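Long-range contacts in activated BY transcription factor SSRB (Salmonella enterica, PDB 2WNW), which is of unknown function but belongs to glycosyl hydrolase family 30, combining a TIM barrel with a beta-sandwich domain: residues Y376-R382 / F398-E404; N82-A86 / N134-K138; Q79-Y83 / I370-R375; E32-P38 / M384-Y389. All coordinates share one frame. Residues are numbered along the deposited sequence.

Contact 4 (E32-P38 / M384-Y389) is the most buried of the four: two antiparallel strands of the beta sandwich, held by backbone bonds and facing the second subunit. Contact 1 is partly buried and more polar, with one asparagine and a salt-bridge network fixing the chain between helix 365-374 and strand 382-388; it touches contact 4 where V399 packs on M384, on neighbouring strands of one sheet. Contacts 2 and 3 belong to the TIM barrel and share N82 and Y83. Contact 2 starts a parallel strand pair, whereas contact 3 sets the same loop against helix 365-374 through sulfur, a salt bridge and water. P379 of contact 1 packs on T84 of contact 2.

Contact 1. Residues Y376-R382 / F398-E404; sequences YVRPGAR and FVNPDGE
Backbone pairing is short: R382 and V399 form an antiparallel hydrogen-bonded pair, R382 N to V399 O 3.1 Å and V399 N to R382 O 2.8 Å. Both turns lie at the same end of this pair, type II over R378-A381 leading into R382 and type I over N400-G403 following V399; G380 and G403 both have positive phi, 94°. The N400 side chain (chi1 m) reads the facing backbone, its ND2 donating to Y376 O (3.0 Å) and its OD1 accepting from R378 N (2.9 Å). This joins the segment linking helix 365-374 of the TIM barrel to strand 382-388 with the beta-sandwich hairpin of strands 393-399 and 405-411. Charges gather at R378: NH1 meets D402 OD1 at 2.9 Å near the guanidinium plane, while E404 OE2, 3.5 Å from NH1, lies over its face. D402 OD1 also takes E404 N (3.0 Å), an Asx turn, and its OD2 pairs with R443. Apolar packing puts V377 CG2 over the F398 ring, 4.1 Å from its centroid. A water bridges Y376 O and E404 OE2.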
loop_
_atom_site.group_PDB
_atom_site.type_symbol
_atom_site.label_atom_id
_atom_site.label_comp_id
_atom_site.label_asym_id
_atom_site.label_seq_id
_atom_site.Cartn_x
_atom_site.Cartn_y
_atom_site.Cartn_z
ATOM N N TYR A 376 -7.473 -9.470 20.426
ATOM C CA TYR A 376 -8.495 -10.099 19.593
ATOM C C TYR A 376 -8.047 -11.011 18.461
ATOM O O TYR A 376 -8.822 -11.857 18.015
ATOM C CB TYR A 376 -9.395 -8.997 19.027
ATOM C CG TYR A 376 -9.732 -7.957 20.068
ATOM C CD1 TYR A 376 -10.602 -8.249 21.119
ATOM C CD2 TYR A 376 -9.104 -6.713 20.061
ATOM C CE1 TYR A 376 -10.829 -7.331 22.140
ATOM C CE2 TYR A 376 -9.322 -5.791 21.074
ATOM C CZ TYR A 376 -10.180 -6.106 22.113
ATOM O OH TYR A 376 -10.350 -5.214 23.144
ATOM N N VAL A 377 -6.817 -10.843 17.985
ATOM C CA VAL A 377 -6.311 -11.671 16.892
ATOM C C VAL A 377 -5.496 -12.828 17.465
ATOM O O VAL A 377 -4.588 -12.621 18.272
ATOM C CB VAL A 377 -5.439 -10.829 15.925
ATOM C CG1 VAL A 377 -4.998 -11.676 14.744
ATOM C CG2 VAL A 377 -6.230 -9.614 15.441
ATOM N N ARG A 378 -5.821 -14.046 17.042
ATOM C CA ARG A 378 -5.144 -15.240 17.546
ATOM C C ARG A 378 -4.128 -15.838 16.581
ATOM O O ARG A 378 -4.203 -15.629 15.370
ATOM C CB ARG A 378 -6.178 -16.318 17.885
ATOM C CG ARG A 378 -7.266 -15.887 18.858
ATOM C CD ARG A 378 -8.609 -16.401 18.363
ATOM N NE ARG A 378 -9.702 -16.185 19.306
ATOM C CZ ARG A 378 -10.989 -16.284 18.984
ATOM N NH1 ARG A 378 -11.344 -16.587 17.742
ATOM N NH2 ARG A 378 -11.925 -16.095 19.905
ATOM N N PRO A 379 -3.160 -16.604 17.115
ATOM C CA PRO A 379 -2.140 -17.234 16.273
ATOM C C PRO A 379 -2.836 -18.092 15.221
ATOM O O PRO A 379 -3.836 -18.744 15.520
ATOM C CB PRO A 379 -1.351 -18.079 17.269
ATOM C CG PRO A 379 -1.442 -17.281 18.526
ATOM C CD PRO A 379 -2.901 -16.875 18.540
ATOM N N GLY A 380 -2.321 -18.081 13.996
ATOM C CA GLY A 380 -2.926 -18.872 12.936
ATOM C C GLY A 380 -3.941 -18.114 12.096
ATOM O O GLY A 380 -4.334 -18.571 11.021
ATOM N N ALA A 381 -4.380 -16.958 12.583
ATOM C CA ALA A 381 -5.337 -16.148 11.843
ATOM C C ALA A 381 -4.692 -15.682 10.542
ATOM O O ALA A 381 -3.466 -15.651 10.420
ATOM C CB ALA A 381 -5.755 -14.933 12.678
ATOM N N ARG A 382 -5.517 -15.335 9.562
ATOM C CA ARG A 382 -4.998 -14.837 8.299
ATOM C C ARG A 382 -5.510 -13.428 8.056
ATOM O O ARG A 382 -6.625 -13.083 8.448
ATOM C CB ARG A 382 -5.413 -15.739 7.129
ATOM C CG ARG A 382 -4.607 -17.028 7.031
ATOM C CD ARG A 382 -4.957 -17.817 5.780
ATOM N NE ARG A 382 -4.190 -19.059 5.683
ATOM C CZ ARG A 382 -2.969 -19.159 5.164
ATOM N NH1 ARG A 382 -2.352 -18.088 4.677
ATOM N NH2 ARG A 382 -2.360 -20.337 5.139
ATOM N N PHE A 398 -8.450 -9.269 9.828
ATOM C CA PHE A 398 -7.998 -10.646 9.974
ATOM C C PHE A 398 -9.204 -11.565 10.129
ATOM O O PHE A 398 -10.303 -11.116 10.446
ATOM C CB PHE A 398 -7.165 -10.814 11.248
ATOM C CG PHE A 398 -6.032 -9.838 11.391
ATOM C CD1 PHE A 398 -4.732 -10.221 11.089
ATOM C CD2 PHE A 398 -6.255 -8.559 11.894
ATOM C CE1 PHE A 398 -3.661 -9.347 11.295
ATOM C CE2 PHE A 398 -5.197 -7.676 12.103
ATOM C CZ PHE A 398 -3.896 -8.074 11.804
ATOM N N VAL A 399 -8.980 -12.853 9.906
ATOM C CA VAL A 399 -10.011 -13.853 10.108
ATOM C C VAL A 399 -9.343 -14.887 11.001
ATOM O O VAL A 399 -8.389 -15.551 10.585
ATOM C CB VAL A 399 -10.459 -14.538 8.802
ATOM C CG1 VAL A 399 -11.514 -15.596 9.125
ATOM C CG2 VAL A 399 -11.038 -13.514 7.836
ATOM N N ASN A 400 -9.815 -15.003 12.237
ATOM C CA ASN A 400 -9.241 -15.967 13.163
ATOM C C ASN A 400 -9.528 -17.387 12.703
ATOM O O ASN A 400 -10.413 -17.618 11.877
ATOM C CB ASN A 400 -9.780 -15.754 14.579
ATOM C CG ASN A 400 -9.133 -14.569 15.272
ATOM O OD1 ASN A 400 -7.933 -14.341 15.127
ATOM N ND2 ASN A 400 -9.919 -13.818 16.037
ATOM N N PRO A 401 -8.770 -18.361 13.226
ATOM C CA PRO A 401 -8.964 -19.759 12.849
ATOM C C PRO A 401 -10.410 -20.232 12.973
ATOM O O PRO A 401 -10.868 -21.036 12.167
ATOM C CB PRO A 401 -8.022 -20.496 13.794
ATOM C CG PRO A 401 -6.885 -19.533 13.926
ATOM C CD PRO A 401 -7.612 -18.220 14.130
ATOM N N ASP A 402 -11.130 -19.721 13.968
ATOM C CA ASP A 402 -12.519 -20.127 14.172
ATOM C C ASP A 402 -13.518 -19.362 13.305
ATOM O O ASP A 402 -14.730 -19.523 13.452
ATOM C CB ASP A 402 -12.895 -20.003 15.654
ATOM C CG ASP A 402 -13.107 -18.569 16.094
ATOM O OD1 ASP A 402 -12.701 -17.636 15.366
ATOM O OD2 ASP A 402 -13.676 -18.379 17.188
ATOM N N GLY A 403 -13.004 -18.534 12.399
ATOM C CA GLY A 403 -13.867 -17.787 11.500
ATOM C C GLY A 403 -14.254 -16.384 11.922
ATOM O O GLY A 403 -14.889 -15.664 11.154
ATOM N N GLU A 404 -13.880 -15.983 13.131
ATOM C CA GLU A 404 -14.221 -14.649 13.609
ATOM C C GLU A 404 -13.506 -13.569 12.805
ATOM O O GLU A 404 -12.291 -13.635 12.618
ATOM C CB GLU A 404 -13.843 -14.493 15.085
ATOM C CG GLU A 404 -14.386 -13.215 15.723
ATOM C CD GLU A 404 -13.870 -12.996 17.135
ATOM O OE1 GLU A 404 -14.600 -12.392 17.949
ATOM O OE2 GLU A 404 -12.732 -13.414 17.429
HETATM O O HOH W 1 -11.364 -12.028 19.304
HETATM O O HOH W 2 -9.785 -18.882 16.672
#

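Contact 2. Residues N82-A86 / N134-K138; sequences NYTLA and NPHMK
An asparagine side chain extends the pairing of two parallel strands backwards beyond their first residues: N134 ND2 donates to Y83 O at 3.0 Å. N134, with chi1 t, is the first residue to leave helical angles after helix 124-133. Its OD1 accepts from H136 N at 3.1 Å in an Asx turn, and a type I turn over N134-M137 swings the chain round into strand 138-143. M137 then lies beside T84 (CA-CA 4.6 Å) and K138 beside L85 (CA-CA 4.9 Å), the latter a parallel bridge. K138 N donates to T84 O at 2.9 Å with a nearly straight N-H...O, whereas A86 N to K138 O, 3.2 Å, is weak. L85 CA also makes a CA-H...O contact with K138 O at 3.4 Å. These are the opening residues of strands 85-90 and 138-143, neighbours in the eight-stranded parallel barrel, and the crossover between them includes helix 124-133: the beta-alpha-beta unit of a TIM barrel. A water donates to A86 O and K138 O, 2.9 Å from each, just ahead of the weak bond. M137 (chi1 m, chi2 t, chi3 p) brings CE to 3.6 Å from A86 CB and also packs on F76 of helix 65-76. L85 CD2 lies 3.7 Å from K138 CB; the extended lysine carries NZ on to salt bridges with E234 and D46.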
loop_
_atom_site.group_PDB
_atom_site.type_symbol
_atom_site.label_atom_id
_atom_site.label_comp_id
_atom_site.label_asym_id
_atom_site.label_seq_id
_atom_site.Cartn_x
_atom_site.Cartn_y
_atom_site.Cartn_z
ATOM N N ASN A 82 -3.186 -11.329 26.187
ATOM C CA ASN A 82 -2.968 -12.654 25.615
ATOM C C ASN A 82 -1.741 -12.754 24.706
ATOM O O ASN A 82 -1.824 -13.299 23.608
ATOM C CB ASN A 82 -4.225 -13.062 24.830
ATOM C CG ASN A 82 -4.147 -14.474 24.289
ATOM O OD1 ASN A 82 -3.921 -15.423 25.037
ATOM N ND2 ASN A 82 -4.342 -14.621 22.978
ATOM N N TYR A 83 -0.603 -12.231 25.156
ATOM C CA TYR A 83 0.612 -12.291 24.352
ATOM C C TYR A 83 0.933 -13.736 23.991
ATOM O O TYR A 83 0.942 -14.613 24.855
ATOM C CB TYR A 83 1.790 -11.652 25.098
ATOM C CG TYR A 83 1.977 -10.168 24.825
ATOM C CD1 TYR A 83 3.117 -9.499 25.274
ATOM C CD2 TYR A 83 1.035 -9.440 24.092
ATOM C CE1 TYR A 83 3.319 -8.148 24.997
ATOM C CE2 TYR A 83 1.228 -8.081 23.809
ATOM C CZ TYR A 83 2.375 -7.445 24.264
ATOM O OH TYR A 83 2.590 -6.115 23.976
ATOM N N THR A 84 1.201 -13.970 22.709
ATOM C CA THR A 84 1.493 -15.304 22.207
ATOM C C THR A 84 2.896 -15.457 21.625
ATOM O O THR A 84 3.300 -16.559 21.249
ATOM C CB THR A 84 0.457 -15.706 21.144
ATOM O OG1 THR A 84 0.406 -14.702 20.120
ATOM C CG2 THR A 84 -0.917 -15.830 21.775
ATOM N N LEU A 85 3.628 -14.352 21.544
ATOM C CA LEU A 85 4.996 -14.365 21.029
ATOM C C LEU A 85 5.909 -13.618 21.993
ATOM O O LEU A 85 5.444 -12.859 22.844
ATOM C CB LEU A 85 5.084 -13.661 19.671
ATOM C CG LEU A 85 4.316 -14.172 18.454
ATOM C CD1 LEU A 85 4.629 -13.273 17.259
ATOM C CD2 LEU A 85 4.714 -15.611 18.152
ATOM N N ALA A 86 7.211 -13.823 21.837
ATOM C CA ALA A 86 8.192 -13.130 22.656
ATOM C C ALA A 86 9.571 -13.281 22.035
ATOM O O ALA A 86 9.826 -14.216 21.272
ATOM C CB ALA A 86 8.196 -13.685 24.080
ATOM N N ASN A 134 0.487 -18.469 29.989
ATOM C CA ASN A 134 0.331 -18.985 28.633
ATOM C C ASN A 134 1.493 -19.914 28.308
ATOM O O ASN A 134 2.516 -19.489 27.773
ATOM C CB ASN A 134 0.270 -17.862 27.595
ATOM C CG ASN A 134 0.061 -18.396 26.185
ATOM O OD1 ASN A 134 -0.231 -19.582 25.998
ATOM N ND2 ASN A 134 0.207 -17.526 25.186
ATOM N N PRO A 135 1.346 -21.206 28.631
ATOM C CA PRO A 135 2.397 -22.191 28.369
ATOM C C PRO A 135 2.648 -22.468 26.888
ATOM O O PRO A 135 3.601 -23.165 26.541
ATOM C CB PRO A 135 1.903 -23.425 29.121
ATOM C CG PRO A 135 0.424 -23.309 29.005
ATOM C CD PRO A 135 0.183 -21.839 29.279
ATOM N N HIS A 136 1.806 -21.916 26.018
ATOM C CA HIS A 136 1.954 -22.138 24.582
ATOM C C HIS A 136 2.606 -20.987 23.814
ATOM O O HIS A 136 2.596 -20.970 22.582
ATOM C CB HIS A 136 0.594 -22.477 23.967
ATOM C CG HIS A 136 0.032 -23.779 24.444
ATOM N ND1 HIS A 136 -1.226 -23.891 24.998
ATOM C CD2 HIS A 136 0.567 -25.024 24.470
ATOM C CE1 HIS A 136 -1.441 -25.148 25.348
ATOM N NE2 HIS A 136 -0.368 -25.855 25.039
ATOM N N MET A 137 3.176 -20.031 24.540
ATOM C CA MET A 137 3.844 -18.900 23.900
ATOM C C MET A 137 4.944 -19.406 22.976
ATOM O O MET A 137 5.636 -20.372 23.297
ATOM C CB MET A 137 4.500 -17.991 24.941
ATOM C CG MET A 137 3.565 -17.211 25.825
ATOM S SD MET A 137 4.547 -16.107 26.862
ATOM C CE MET A 137 5.145 -14.948 25.616
ATOM N N LYS A 138 5.106 -18.750 21.833
ATOM C CA LYS A 138 6.151 -19.115 20.884
ATOM C C LYS A 138 7.305 -18.155 21.181
ATOM O O LYS A 138 7.180 -16.943 20.978
ATOM C CB LYS A 138 5.656 -18.925 19.449
ATOM C CG LYS A 138 6.692 -19.240 18.383
ATOM C CD LYS A 138 6.185 -18.885 16.991
ATOM C CE LYS A 138 7.253 -19.150 15.938
ATOM N NZ LYS A 138 6.831 -18.730 14.572
HETATM O O HOH W 3 8.365 -15.291 18.963
#

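Contact 3. Residues Q79-Y83 / I370-R375; sequences QEHNY and IGHFCR
This is a loop-on-helix contact at the outer side of the TIM barrel, where the loop between helix 65-76 and strand 85-90 lies against the C-terminal end of helix 365-374. The backbones come closest at H81 and R375, CA-CA 4.7 Å. N82 has positive phi and psi (46°/47°), and H81 and Y83 place their rings around C374, which points at the loop with chi1 p. C374 SG sits over the face of the H81 ring, 3.7 Å from its centroid, and at the edge of the Y83 ring, 5.0 Å from that centroid. Y83 CE2 is also 4.1 Å from I370 CG2. G371 CA approaches the H81 ring closely, and a CB on G371 would clash with it; the ring of W367 stacks on that of H81. R375 (chi1 m, chi2 t, chi3 p) turns its guanidinium to E80, with NH1 and NH2 each 3.0 Å from E80 OE2 in a salt bridge. Two waters donate to C374 O: one also donates to N82 O (2.8 Å), the other accepts from N82 ND2 (3.1 Å). The helix's late carbonyl is thus linked to the loop through solvent, and the E80-R375 ion pair adds a direct charged link.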
loop_
_atom_site.group_PDB
_atom_site.type_symbol
_atom_site.label_atom_id
_atom_site.label_comp_id
_atom_site.label_asym_id
_atom_site.label_seq_id
_atom_site.Cartn_x
_atom_site.Cartn_y
_atom_site.Cartn_z
ATOM N N GLN A 79 -7.576 -13.356 28.913
ATOM C CA GLN A 79 -8.645 -12.369 28.984
ATOM C C GLN A 79 -8.114 -10.943 28.879
ATOM O O GLN A 79 -8.884 -9.984 28.873
ATOM C CB GLN A 79 -9.441 -12.533 30.282
ATOM C CG GLN A 79 -10.265 -13.812 30.327
ATOM C CD GLN A 79 -9.407 -15.056 30.467
ATOM O OE1 GLN A 79 -9.738 -16.116 29.932
ATOM N NE2 GLN A 79 -8.305 -14.938 31.202
ATOM N N GLU A 80 -6.793 -10.807 28.801
ATOM C CA GLU A 80 -6.174 -9.494 28.666
ATOM C C GLU A 80 -5.412 -9.442 27.343
ATOM O O GLU A 80 -5.957 -9.816 26.308
ATOM C CB GLU A 80 -5.243 -9.210 29.847
ATOM C CG GLU A 80 -5.976 -8.992 31.167
ATOM C CD GLU A 80 -6.752 -7.682 31.213
ATOM O OE1 GLU A 80 -7.484 -7.467 32.202
ATOM O OE2 GLU A 80 -6.632 -6.865 30.274
ATOM N N HIS A 81 -4.157 -9.002 27.361
ATOM C CA HIS A 81 -3.413 -8.912 26.114
ATOM C C HIS A 81 -3.113 -10.234 25.436
ATOM O O HIS A 81 -2.819 -10.259 24.248
ATOM C CB HIS A 81 -2.127 -8.107 26.299
ATOM C CG HIS A 81 -2.310 -6.644 26.048
ATOM N ND1 HIS A 81 -1.285 -5.824 25.630
ATOM C CD2 HIS A 81 -3.410 -5.859 26.132
ATOM C CE1 HIS A 81 -1.746 -4.597 25.462
ATOM N NE2 HIS A 81 -3.033 -4.590 25.761
ATOM N N ASN A 82 -3.186 -11.329 26.187
ATOM C CA ASN A 82 -2.968 -12.654 25.615
ATOM C C ASN A 82 -1.741 -12.754 24.706
ATOM O O ASN A 82 -1.824 -13.299 23.608
ATOM C CB ASN A 82 -4.225 -13.062 24.830
ATOM C CG ASN A 82 -4.147 -14.474 24.289
ATOM O OD1 ASN A 82 -3.921 -15.423 25.037
ATOM N ND2 ASN A 82 -4.342 -14.621 22.978
ATOM N N TYR A 83 -0.603 -12.231 25.156
ATOM C CA TYR A 83 0.612 -12.291 24.352
ATOM C C TYR A 83 0.933 -13.736 23.991
ATOM O O TYR A 83 0.942 -14.613 24.855
ATOM C CB TYR A 83 1.790 -11.652 25.098
ATOM C CG TYR A 83 1.977 -10.168 24.825
ATOM C CD1 TYR A 83 3.117 -9.499 25.274
ATOM C CD2 TYR A 83 1.035 -9.440 24.092
ATOM C CE1 TYR A 83 3.319 -8.148 24.997
ATOM C CE2 TYR A 83 1.228 -8.081 23.809
ATOM C CZ TYR A 83 2.375 -7.445 24.264
ATOM O OH TYR A 83 2.590 -6.115 23.976
ATOM N N ILE A 370 -1.278 -1.524 21.039
ATOM C CA ILE A 370 -0.967 -2.914 20.722
ATOM C C ILE A 370 -2.211 -3.752 21.014
ATOM O O ILE A 370 -2.526 -4.692 20.290
ATOM C CB ILE A 370 0.207 -3.421 21.586
ATOM C CG1 ILE A 370 1.482 -2.653 21.224
ATOM C CG2 ILE A 370 0.405 -4.915 21.388
ATOM C CD1 ILE A 370 2.655 -2.952 22.142
ATOM N N GLY A 371 -2.921 -3.379 22.075
ATOM C CA GLY A 371 -4.121 -4.093 22.476
ATOM C C GLY A 371 -5.217 -4.198 21.431
ATOM O O GLY A 371 -5.937 -5.196 21.393
ATOM N N HIS A 372 -5.365 -3.177 20.590
ATOM C CA HIS A 372 -6.392 -3.221 19.557
ATOM C C HIS A 372 -6.170 -4.415 18.639
ATOM O O HIS A 372 -7.093 -4.852 17.947
ATOM C CB HIS A 372 -6.413 -1.909 18.762
ATOM C CG HIS A 372 -7.311 -0.870 19.357
ATOM N ND1 HIS A 372 -8.676 -0.864 19.156
ATOM C CD2 HIS A 372 -7.054 0.148 20.212
ATOM C CE1 HIS A 372 -9.220 0.110 19.864
ATOM N NE2 HIS A 372 -8.258 0.739 20.515
ATOM N N PHE A 373 -4.944 -4.936 18.646
ATOM C CA PHE A 373 -4.584 -6.104 17.844
ATOM C C PHE A 373 -4.523 -7.404 18.663
ATOM O O PHE A 373 -5.321 -8.323 18.473
ATOM C CB PHE A 373 -3.199 -5.947 17.204
ATOM C CG PHE A 373 -3.169 -5.087 15.975
ATOM C CD1 PHE A 373 -3.043 -3.708 16.078
ATOM C CD2 PHE A 373 -3.222 -5.663 14.709
ATOM C CE1 PHE A 373 -2.967 -2.910 14.932
ATOM C CE2 PHE A 373 -3.147 -4.874 13.559
ATOM C CZ PHE A 373 -3.018 -3.496 13.674
ATOM N N CYS A 374 -3.552 -7.459 19.571
ATOM C CA CYS A 374 -3.281 -8.655 20.367
ATOM C C CYS A 374 -4.391 -9.240 21.229
ATOM O O CYS A 374 -4.409 -10.446 21.463
ATOM C CB CYS A 374 -2.032 -8.434 21.228
ATOM S SG CYS A 374 -2.254 -7.354 22.648
ATOM N N ARG A 375 -5.312 -8.409 21.698
ATOM C CA ARG A 375 -6.397 -8.911 22.535
ATOM C C ARG A 375 -7.450 -9.673 21.738
ATOM O O ARG A 375 -8.214 -10.462 22.303
ATOM C CB ARG A 375 -7.079 -7.749 23.273
ATOM C CG ARG A 375 -6.153 -6.966 24.194
ATOM C CD ARG A 375 -6.807 -5.680 24.685
ATOM N NE ARG A 375 -7.780 -5.911 25.750
ATOM C CZ ARG A 375 -7.460 -6.139 27.021
ATOM N NH1 ARG A 375 -6.188 -6.168 27.401
ATOM N NH2 ARG A 375 -8.417 -6.324 27.921
HETATM O O HOH W 4 -8.428 -10.508 25.491
HETATM O O HOH W 5 -1.887 -11.851 21.252
HETATM O O HOH W 6 -5.524 -12.737 20.814
#

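Contact 4. Residues E32-P38 / M384-Y389; sequences ELISVLP and MLSSSY
E32, with positive phi and psi (53°/38°), begins the segment by laying its CA over the face of the Y389 ring, 3.3 Å from the centroid, a CH-pi contact made with Y389 at chi1 p. The E32 carboxylate forms a salt bridge with R418, and Y389 OH bonds to R418 O. L33 O accepts from Y389 N at 2.9 Å. Strands 33-37 and 384-388 then run antiparallel, their axes 4.6 Å apart at closest and at 171°. I34 faces S388 as a non-hydrogen-bonded pair (CA-CA 4.3 Å), and its CA is 3.1 Å from S387 O. S35 and S387 make the hydrogen-bonded pair, S35 N to S387 O 2.8 Å and S387 N to S35 O 2.8 Å. V36 pairs with S386, again non-hydrogen-bonded at CA-CA 4.3 Å, and V36 CB lies 4.0 Å from M384 SD. L37 N donates to L385 O at 2.9 Å, and L37 CD2 meets L385 CD2 at 3.9 Å. At the corner, P38 CG is 3.8 Å from M384 SD. The pair belongs to the family 30 beta sandwich. I34 and V36 face strand 405-411 through L407, while S35, L37, L385 and S387 face the second subunit, where S387 OG bonds to H274 and Q277 of that subunit. Within the sheet, strand 33-37 is flanked by 382-388 and, in parallel, by 417-423, and 382-388 pairs in turn, antiparallel, with 393-399.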
loop_
_atom_site.group_PDB
_atom_site.type_symbol
_atom_site.label_atom_id
_atom_site.label_comp_id
_atom_site.label_asym_id
_atom_site.label_seq_id
_atom_site.Cartn_x
_atom_site.Cartn_y
_atom_site.Cartn_z
ATOM N N GLU A 32 -17.398 6.725 1.291
ATOM C CA GLU A 32 -16.848 6.548 2.637
ATOM C C GLU A 32 -16.783 5.107 3.110
ATOM O O GLU A 32 -16.997 4.817 4.291
ATOM C CB GLU A 32 -17.649 7.379 3.645
ATOM C CG GLU A 32 -17.476 8.876 3.465
ATOM C CD GLU A 32 -18.229 9.692 4.500
ATOM O OE1 GLU A 32 -18.031 10.922 4.530
ATOM O OE2 GLU A 32 -19.018 9.114 5.278
ATOM N N LEU A 33 -16.445 4.207 2.198
ATOM C CA LEU A 33 -16.377 2.793 2.524
ATOM C C LEU A 33 -15.024 2.226 2.908
ATOM O O LEU A 33 -13.984 2.667 2.432
ATOM C CB LEU A 33 -16.859 1.958 1.339
ATOM C CG LEU A 33 -18.281 2.097 0.798
ATOM C CD1 LEU A 33 -18.438 1.165 -0.398
ATOM C CD2 LEU A 33 -19.283 1.744 1.888
ATOM N N ILE A 34 -15.070 1.240 3.794
ATOM C CA ILE A 34 -13.894 0.462 4.144
ATOM C C ILE A 34 -14.485 -0.895 3.807
ATOM O O ILE A 34 -15.294 -1.441 4.560
ATOM C CB ILE A 34 -13.503 0.524 5.631
ATOM C CG1 ILE A 34 -12.800 1.856 5.918
ATOM C CG2 ILE A 34 -12.564 -0.644 5.960
ATOM C CD1 ILE A 34 -12.239 1.987 7.326
ATOM N N SER A 35 -14.132 -1.401 2.633
ATOM C CA SER A 35 -14.649 -2.676 2.163
ATOM C C SER A 35 -13.840 -3.843 2.694
ATOM O O SER A 35 -12.609 -3.813 2.677
ATOM C CB SER A 35 -14.634 -2.711 0.634
ATOM O OG SER A 35 -15.341 -1.608 0.094
ATOM N N VAL A 36 -14.536 -4.868 3.173
ATOM C CA VAL A 36 -13.869 -6.054 3.685
ATOM C C VAL A 36 -14.363 -7.275 2.919
ATOM O O VAL A 36 -15.564 -7.425 2.673
ATOM C CB VAL A 36 -14.120 -6.249 5.204
ATOM C CG1 VAL A 36 -13.552 -5.069 5.973
ATOM C CG2 VAL A 36 -15.610 -6.398 5.488
ATOM N N LEU A 37 -13.426 -8.126 2.518
ATOM C CA LEU A 37 -13.752 -9.339 1.778
ATOM C C LEU A 37 -13.130 -10.525 2.503
ATOM O O LEU A 37 -12.080 -11.029 2.108
ATOM C CB LEU A 37 -13.216 -9.260 0.345
ATOM C CG LEU A 37 -13.824 -8.192 -0.568
ATOM C CD1 LEU A 37 -13.279 -6.826 -0.189
ATOM C CD2 LEU A 37 -13.492 -8.507 -2.023
ATOM N N PRO A 38 -13.778 -10.980 3.585
ATOM C CA PRO A 38 -13.318 -12.106 4.403
ATOM C C PRO A 38 -12.992 -13.374 3.624
ATOM O O PRO A 38 -12.103 -14.129 4.016
ATOM C CB PRO A 38 -14.475 -12.318 5.378
ATOM C CG PRO A 38 -15.040 -10.947 5.533
ATOM C CD PRO A 38 -15.040 -10.430 4.119
ATOM N N MET A 384 -7.130 -10.559 5.979
ATOM C CA MET A 384 -8.130 -10.631 4.921
ATOM C C MET A 384 -7.980 -9.430 3.999
ATOM O O MET A 384 -7.409 -8.408 4.383
ATOM C CB MET A 384 -9.548 -10.637 5.504
ATOM C CG MET A 384 -9.981 -9.306 6.105
ATOM S SD MET A 384 -11.758 -9.268 6.472
ATOM C CE MET A 384 -11.748 -9.305 8.251
ATOM N N LEU A 385 -8.482 -9.559 2.778
ATOM C CA LEU A 385 -8.423 -8.462 1.828
ATOM C C LEU A 385 -9.408 -7.390 2.280
ATOM O O LEU A 385 -10.530 -7.697 2.684
ATOM C CB LEU A 385 -8.815 -8.948 0.429
ATOM C CG LEU A 385 -8.995 -7.858 -0.632
ATOM C CD1 LEU A 385 -7.642 -7.213 -0.930
ATOM C CD2 LEU A 385 -9.592 -8.461 -1.903
ATOM N N SER A 386 -8.984 -6.134 2.230
ATOM C CA SER A 386 -9.853 -5.022 2.593
ATOM C C SER A 386 -9.295 -3.770 1.928
ATOM O O SER A 386 -8.128 -3.746 1.531
ATOM C CB SER A 386 -9.908 -4.835 4.114
ATOM O OG SER A 386 -8.660 -4.425 4.643
ATOM N N SER A 387 -10.129 -2.748 1.778
ATOM C CA SER A 387 -9.687 -1.500 1.167
ATOM C C SER A 387 -10.396 -0.314 1.805
ATOM O O SER A 387 -11.541 -0.424 2.256
ATOM C CB SER A 387 -9.934 -1.510 -0.351
ATOM O OG SER A 387 -11.316 -1.532 -0.673
ATOM N N SER A 388 -9.708 0.823 1.836
ATOM C CA SER A 388 -10.257 2.034 2.428
ATOM C C SER A 388 -10.395 3.156 1.412
ATOM O O SER A 388 -9.529 3.340 0.552
ATOM C CB SER A 388 -9.367 2.514 3.574
ATOM O OG SER A 388 -9.824 3.761 4.069
ATOM N N TYR A 389 -11.478 3.916 1.537
ATOM C CA TYR A 389 -11.748 5.030 0.641
ATOM C C TYR A 389 -10.780 6.193 0.855
ATOM O O TYR A 389 -10.647 7.063 -0.007
ATOM C CB TYR A 389 -13.187 5.518 0.845
ATOM C CG TYR A 389 -13.407 6.424 2.047
ATOM C CD1 TYR A 389 -13.436 7.813 1.901
ATOM C CD2 TYR A 389 -13.630 5.894 3.319
ATOM C CE1 TYR A 389 -13.690 8.653 2.984
ATOM C CE2 TYR A 389 -13.884 6.729 4.417
ATOM C CZ TYR A 389 -13.916 8.105 4.237
ATOM O OH TYR A 389 -14.207 8.930 5.297
#